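Local structure of glyoxalase family protein (Bacillus cereus, 1SS4) at the interface of chains A and B. The protein belongs to the metal-binding glyoxalase (vicinal oxygen chelate) family and may act as a methylmalonyl-CoA epimerase. Sequence-based numbering; all coordinates share one arbitrary frame. Chains: chain A/B, Glyoxalase family protein.

The interface of chains A and B. Residues chain A 51, 53, 77, 80-83; chain B 90-92.
B:Asn92 lays its CB over the centre of one face of the A:Phe77 ring, 4.0 Å above the plane, and its amide is turned 65° from that ring. The touch is therefore methylene on aromatic face rather than amide stacked on ring. Toward the CE2 and CZ corner of the ring come the CA of B:Asn92 and the carbonyl O of B:Val91, the latter 3.7 Å from CE2. A wide, flat phenylalanine suits this place because its broad face carries both CB and CA of B:Asn92, with the B:Val91 carbonyl near its rim.

Beyond the ring, the amide of B:Asn92 reaches the loop A:Pro80 to A:Ile83. Its CG stands between the backbone N and the carbonyl carbon (chi1 55°), a turn that lets side chain and main chain grip the same loop. ND2 donates to the carbonyl O of A:Pro81 at 3.0 Å, with the acceptor 18° out of the amide plane. The backbone O of B:Asn92 accepts from N of A:Ile83, also at 3.0 Å and nearly straight. Asparagine fits because its short arm carries a donor to a carbonyl that A:Pro81 presents.

Aliphatic groups flank the amide: CD2 of A:Leu53 lies 3.8 Å from OD1 of B:Asn92, and CG1 of A:Ile83 3.7 Å from ND2. A:Leu53 also sets CD1 against CB of B:Asn92, while CD1 of A:Ile83 packs 3.8 Å from CG of B:Pro90. The compact branch CG1 of B:Val91 meets CB and CG2 of A:Thr51, whose OG1 accepts from N of A:Leu53, tying the segment just after helix 45-51 back to its last residue and helping position A:Leu53.

Repeated by two-fold symmetry, this plug-in-socket patch helps hold the two chains together as a dimer that may be the functional form, though the structure alone does not show this.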
loop_
_atom_site.group_PDB
_atom_site.type_symbol
_atom_site.label_atom_id
_atom_site.label_comp_id
_atom_site.label_asym_id
_atom_site.label_seq_id
_atom_site.Cartn_x
_atom_site.Cartn_y
_atom_site.Cartn_z
ATOM N N THR A 51 6.369 -14.854 7.087
ATOM C CA THR A 51 5.007 -14.959 6.563
ATOM C C THR A 51 4.146 -15.974 7.277
ATOM O O THR A 51 2.915 -15.912 7.191
ATOM C CB THR A 51 5.006 -15.407 5.122
ATOM O OG1 THR A 51 5.587 -16.716 5.064
ATOM C CG2 THR A 51 5.812 -14.443 4.221
ATOM N N LEU A 53 4.069 -18.992 6.395
ATOM C CA LEU A 53 3.695 -20.030 5.433
ATOM C C LEU A 53 4.600 -21.261 5.535
ATOM O O LEU A 53 4.223 -22.367 5.131
ATOM C CB LEU A 53 3.684 -19.459 4.006
ATOM C CG LEU A 53 2.613 -18.359 3.902
ATOM C CD1 LEU A 53 2.672 -17.692 2.533
ATOM C CD2 LEU A 53 1.215 -18.959 4.163
ATOM N N PHE A 77 4.495 -15.840 -5.753
ATOM C CA PHE A 77 4.636 -17.100 -5.033
ATOM C C PHE A 77 4.855 -18.282 -5.983
ATOM O O PHE A 77 4.114 -18.443 -6.932
ATOM C CB PHE A 77 3.377 -17.375 -4.201
ATOM C CG PHE A 77 3.360 -16.679 -2.860
ATOM C CD1 PHE A 77 3.958 -17.269 -1.748
ATOM C CD2 PHE A 77 2.774 -15.423 -2.714
ATOM C CE1 PHE A 77 3.979 -16.610 -0.503
ATOM C CE2 PHE A 77 2.790 -14.762 -1.488
ATOM C CZ PHE A 77 3.394 -15.352 -0.376
ATOM N N PRO A 80 3.910 -21.675 -1.345
ATOM C CA PRO A 80 2.765 -22.511 -1.720
ATOM C C PRO A 80 2.016 -21.695 -2.761
ATOM O O PRO A 80 2.272 -20.510 -2.891
ATOM C CB PRO A 80 1.972 -22.596 -0.428
ATOM C CG PRO A 80 2.180 -21.205 0.152
ATOM C CD PRO A 80 3.674 -21.021 -0.043
ATOM N N PRO A 81 1.082 -22.298 -3.512
ATOM C CA PRO A 81 0.419 -21.416 -4.481
ATOM C C PRO A 81 -0.495 -20.386 -3.807
ATOM O O PRO A 81 -0.860 -20.524 -2.631
ATOM C CB PRO A 81 -0.370 -22.396 -5.344
ATOM C CG PRO A 81 -0.793 -23.416 -4.355
ATOM C CD PRO A 81 0.509 -23.657 -3.567
ATOM N N THR A 82 -0.872 -19.343 -4.535
ATOM C CA THR A 82 -1.779 -18.375 -3.937
ATOM C C THR A 82 -3.149 -19.085 -3.851
ATOM O O THR A 82 -3.430 -20.021 -4.606
ATOM C CB THR A 82 -1.833 -17.063 -4.775
ATOM O OG1 THR A 82 -1.965 -17.381 -6.156
ATOM C CG2 THR A 82 -0.529 -16.256 -4.601
ATOM N N ILE A 83 -3.991 -18.634 -2.931
ATOM C CA ILE A 83 -5.292 -19.238 -2.696
ATOM C C ILE A 83 -6.427 -18.216 -2.576
ATOM O O ILE A 83 -7.545 -18.570 -2.232
ATOM C CB ILE A 83 -5.224 -20.033 -1.400
ATOM C CG1 ILE A 83 -4.873 -19.079 -0.258
ATOM C CG2 ILE A 83 -4.160 -21.098 -1.534
ATOM C CD1 ILE A 83 -4.894 -19.705 1.132
ATOM N N PRO B 90 -5.326 -14.025 3.274
ATOM C CA PRO B 90 -4.090 -14.721 3.667
ATOM C C PRO B 90 -2.872 -14.057 3.040
ATOM O O PRO B 90 -3.004 -13.289 2.083
ATOM C CB PRO B 90 -4.275 -16.139 3.122
ATOM C CG PRO B 90 -5.254 -15.978 2.011
ATOM C CD PRO B 90 -6.206 -14.890 2.473
ATOM N N VAL B 91 -1.691 -14.363 3.558
ATOM C CA VAL B 91 -0.494 -13.763 2.983
ATOM C C VAL B 91 -0.330 -14.205 1.540
ATOM O O VAL B 91 0.077 -13.407 0.699
ATOM C CB VAL B 91 0.770 -14.127 3.794
ATOM C CG1 VAL B 91 2.032 -13.693 3.047
ATOM C CG2 VAL B 91 0.715 -13.433 5.126
ATOM N N ASN B 92 -0.618 -15.479 1.261
ATOM C CA ASN B 92 -0.513 -15.990 -0.096
ATOM C C ASN B 92 -1.801 -15.726 -0.873
ATOM O O ASN B 92 -2.544 -16.638 -1.242
ATOM C CB ASN B 92 -0.108 -17.495 -0.112
ATOM C CG ASN B 92 -1.034 -18.391 0.712
ATOM O OD1 ASN B 92 -1.544 -17.979 1.737
ATOM N ND2 ASN B 92 -1.237 -19.629 0.254
#